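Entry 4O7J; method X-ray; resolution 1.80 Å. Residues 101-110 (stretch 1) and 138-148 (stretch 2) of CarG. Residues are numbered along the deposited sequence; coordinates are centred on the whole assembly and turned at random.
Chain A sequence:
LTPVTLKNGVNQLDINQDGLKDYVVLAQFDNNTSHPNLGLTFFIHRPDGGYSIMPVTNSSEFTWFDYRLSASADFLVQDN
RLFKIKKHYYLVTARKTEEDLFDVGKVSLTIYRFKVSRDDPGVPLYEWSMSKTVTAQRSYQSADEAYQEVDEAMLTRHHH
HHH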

# COMPACT_ATOMS: atom_id res chain seq x y z
N LEU A 101 5.78 22.51 15.28
CA LEU A 101 5.28 21.18 15.50
C LEU A 101 5.79 20.55 16.79
O LEU A 101 5.26 19.50 17.26
CB LEU A 101 5.67 20.27 14.32
CG LEU A 101 5.00 20.66 12.98
CD1 LEU A 101 5.57 19.82 11.86
CD2 LEU A 101 3.48 20.47 13.07
N PHE A 102 6.87 21.08 17.33
CA PHE A 102 7.44 20.53 18.55
C PHE A 102 6.63 20.90 19.79
O PHE A 102 6.59 20.14 20.77
CB PHE A 102 8.86 21.01 18.70
CG PHE A 102 9.58 20.45 19.90
CD1 PHE A 102 10.15 19.18 19.85
CD2 PHE A 102 9.64 21.17 21.08
CE1 PHE A 102 10.78 18.63 20.95
CE2 PHE A 102 10.28 20.62 22.20
CZ PHE A 102 10.88 19.38 22.10
N ASP A 103 6.04 22.06 19.82
CA ASP A 103 5.40 22.48 21.06
C ASP A 103 3.96 21.95 21.07
O ASP A 103 3.40 21.54 20.01
CB ASP A 103 5.40 23.99 21.23
CG ASP A 103 6.80 24.53 21.69
OD1 ASP A 103 7.33 24.06 22.76
OD2 ASP A 103 7.33 25.39 20.95
N VAL A 104 3.37 22.02 22.25
CA VAL A 104 1.96 21.67 22.45
C VAL A 104 1.23 22.65 21.62
O VAL A 104 1.56 23.82 21.62
CB VAL A 104 1.56 21.81 23.91
CG1 VAL A 104 0.03 21.79 24.11
CG2 VAL A 104 2.26 20.76 24.73
N GLY A 105 0.25 22.20 20.87
CA GLY A 105 -0.40 23.08 19.88
C GLY A 105 -1.72 22.54 19.34
O GLY A 105 -2.20 21.48 19.75
N LYS A 106 -2.28 23.28 18.40
CA LYS A 106 -3.58 22.93 17.84
C LYS A 106 -3.52 21.69 16.97
O LYS A 106 -2.49 21.39 16.36
CB LYS A 106 -4.18 24.06 16.97
CG LYS A 106 -4.69 25.25 17.75
CD LYS A 106 -5.37 26.19 16.75
CE LYS A 106 -5.58 27.56 17.34
NZ LYS A 106 -6.71 27.54 18.29
N VAL A 107 -4.59 20.92 17.02
CA VAL A 107 -4.68 19.69 16.29
C VAL A 107 -5.99 19.77 15.54
O VAL A 107 -7.02 20.13 16.15
CB VAL A 107 -4.67 18.40 17.20
CG1 VAL A 107 -4.90 17.17 16.34
CG2 VAL A 107 -3.41 18.27 18.02
N SER A 108 -5.99 19.44 14.24
CA SER A 108 -7.19 19.27 13.45
C SER A 108 -7.59 17.82 13.31
O SER A 108 -6.71 16.94 13.28
CB SER A 108 -7.08 19.84 12.03
OG SER A 108 -6.09 19.25 11.28
N LEU A 109 -8.90 17.60 13.17
CA LEU A 109 -9.44 16.26 12.94
C LEU A 109 -10.22 16.26 11.71
O LEU A 109 -11.20 17.01 11.63
CB LEU A 109 -10.28 15.81 14.12
CG LEU A 109 -9.61 15.59 15.48
CD1 LEU A 109 -10.65 15.67 16.59
CD2 LEU A 109 -8.80 14.29 15.55
N THR A 110 -9.72 15.51 10.70
CA THR A 110 -10.35 15.42 9.38
C THR A 110 -11.06 14.07 9.36
O THR A 110 -10.45 13.03 9.62
CB THR A 110 -9.38 15.52 8.22
OG1 THR A 110 -8.62 16.69 8.43
CG2 THR A 110 -10.10 15.56 6.89
N ARG A 138 -8.72 21.46 22.69
CA ARG A 138 -7.58 21.55 23.52
C ARG A 138 -6.36 21.43 22.62
O ARG A 138 -6.44 20.89 21.51
CB ARG A 138 -7.69 20.37 24.48
CG ARG A 138 -6.69 20.34 25.57
CD ARG A 138 -7.04 19.24 26.57
NE ARG A 138 -6.39 19.54 27.84
CZ ARG A 138 -6.84 20.44 28.72
NH1 ARG A 138 -7.97 21.12 28.50
NH2 ARG A 138 -6.16 20.66 29.84
N SER A 139 -5.26 22.01 23.09
CA SER A 139 -3.97 21.87 22.44
C SER A 139 -3.21 20.67 23.06
O SER A 139 -3.40 20.33 24.25
CB SER A 139 -3.20 23.17 22.58
OG SER A 139 -2.89 23.36 23.94
N TYR A 140 -2.42 19.97 22.23
CA TYR A 140 -1.83 18.67 22.61
C TYR A 140 -0.40 18.58 22.11
O TYR A 140 -0.06 19.17 21.10
CB TYR A 140 -2.60 17.49 21.97
CG TYR A 140 -4.04 17.33 22.41
CD1 TYR A 140 -4.35 16.78 23.65
CD2 TYR A 140 -5.07 17.78 21.63
CE1 TYR A 140 -5.68 16.59 24.07
CE2 TYR A 140 -6.38 17.60 22.02
CZ TYR A 140 -6.68 17.04 23.25
OH TYR A 140 -7.99 16.91 23.60
N GLN A 141 0.38 17.79 22.79
CA GLN A 141 1.72 17.47 22.38
C GLN A 141 1.71 16.46 21.17
O GLN A 141 2.52 16.63 20.28
CB GLN A 141 2.50 16.86 23.51
CG GLN A 141 3.94 16.48 23.17
CD GLN A 141 4.77 17.67 22.81
OE1 GLN A 141 4.94 18.53 23.66
NE2 GLN A 141 5.32 17.73 21.55
N SER A 142 0.86 15.45 21.23
CA SER A 142 0.85 14.39 20.22
C SER A 142 -0.52 14.35 19.60
O SER A 142 -1.56 14.54 20.28
CB SER A 142 1.21 13.03 20.90
OG SER A 142 1.41 12.03 19.91
N ALA A 143 -0.56 14.24 18.27
CA ALA A 143 -1.84 14.36 17.52
C ALA A 143 -2.87 13.33 17.94
O ALA A 143 -4.05 13.64 18.02
CB ALA A 143 -1.59 14.26 16.00
N ASP A 144 -2.41 12.13 18.30
CA ASP A 144 -3.30 11.05 18.70
C ASP A 144 -4.05 11.37 20.03
O ASP A 144 -5.11 10.79 20.28
CB ASP A 144 -2.54 9.74 18.88
CG ASP A 144 -1.37 9.90 19.80
OD1 ASP A 144 -0.50 10.72 19.44
OD2 ASP A 144 -1.35 9.28 20.86
N GLU A 145 -3.52 12.31 20.80
CA GLU A 145 -4.24 12.69 22.00
C GLU A 145 -5.63 13.32 21.72
O GLU A 145 -6.49 13.23 22.54
CB GLU A 145 -3.39 13.58 22.88
CG GLU A 145 -2.17 12.97 23.53
CD GLU A 145 -1.44 14.09 24.25
OE1 GLU A 145 -0.52 14.64 23.67
OE2 GLU A 145 -1.94 14.51 25.32
N ALA A 146 -5.79 13.96 20.57
CA ALA A 146 -7.01 14.63 20.21
C ALA A 146 -8.15 13.63 19.93
O ALA A 146 -9.29 14.00 19.87
CB ALA A 146 -6.82 15.53 19.01
N TYR A 147 -7.84 12.35 19.77
CA TYR A 147 -8.91 11.34 19.47
C TYR A 147 -9.81 11.20 20.71
O TYR A 147 -10.93 10.71 20.62
CB TYR A 147 -8.35 9.96 19.11
CG TYR A 147 -7.73 9.91 17.74
CD1 TYR A 147 -8.45 10.26 16.63
CD2 TYR A 147 -6.45 9.49 17.56
CE1 TYR A 147 -7.90 10.31 15.40
CE2 TYR A 147 -5.91 9.49 16.32
CZ TYR A 147 -6.64 9.89 15.22
OH TYR A 147 -6.07 9.81 13.98
N GLN A 148 -9.33 11.65 21.85
CA GLN A 148 -10.19 11.66 23.07
C GLN A 148 -11.42 12.55 22.88
O GLN A 148 -12.42 12.39 23.59
CB GLN A 148 -9.34 12.16 24.25
CG GLN A 148 -8.06 11.28 24.44
CD GLN A 148 -6.85 11.87 25.20
OE1 GLN A 148 -6.65 13.08 25.31
NE2 GLN A 148 -5.99 10.96 25.71
O HOH W 1 7.01 20.41 23.61
O HOH W 2 -6.40 21.98 19.00

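A backbone amide that leaves water must find a new partner, and the contact between residues 101-110 and 138-148 of CarG illustrates how backbone groups can be satisfied by a neighbouring backbone, a side chain or a water. The two segments run antiparallel where they meet, and the pairing is a single bridge between Gly105 and Tyr140. Gly105 N donates to Tyr140 O at 3.1 Å, and Tyr140 N donates back to Gly105 O at 2.9 Å; both N-H groups aim within 20° of a straight line, so the N-H and C=O of each residue are satisfied by the other. The same two carbonyls also receive CA-H groups from the preceding residues: Val104 CA lies 3.5 Å from Tyr140 O, and Ser139 CA lies 3.2 Å from Gly105 O. These contacts are weaker electrostatic supplements to the amide bonds.

Beyond the bridge, the hydrogen bonding passes to a side chain and to water. The CA-to-CB bond of Gln141 points sideways, but its amide end comes nearer to the first stretch, and Gln141 NE2 donates to Phe102 O at 2.8 Å with a nearly linear N-H (168°). Water 1 completes this arrangement by donating both to Phe102 O (2.9 Å) and to Gln141 OE1 (2.8 Å). The carbonyl of Phe102 thus accepts two hydrogen bonds, while both ends of the Gln141 amide are engaged. Past the other side of the bridge, water 2 lies between the backbones: it accepts from Val107 N at 2.9 Å and lies 2.7 Å from Arg138 O, to which it can donate, offering a link where no direct amide-to-carbonyl bond crosses the stretches.

As the first stretch continues as a strand, apolar packing takes over. Val107 and Leu109 alternate with Ser108, whose CA-to-CB bond points away, and so present their side chains to the second stretch. Val107 CG2 meets the edge of the Tyr140 ring, 4.0 Å from Tyr140 CD2, whereas Val107 CG1 approaches Ala146 CB at 3.7 Å and Ala143 CB at 4.4 Å. Leu109 CD2 reaches Ala146 CB at 4.2 Å and Tyr147 CE1 at 4.1 Å. The small methyl of Ala146 is therefore shared by both strand side chains.

These alanines belong to a 3-10 segment whose backbone is held by i-to-i+3 hydrogen bonds: Ala146 N donates to Ala143 O at 3.1 Å, and Glu145 N to Ser142 O, just before the segment, at 3.0 Å. Ser142 N donates to Glu145 OE1 at 2.9 Å, and Ser142 OG makes a very short 2.4 Å bond to Asp144 OD1.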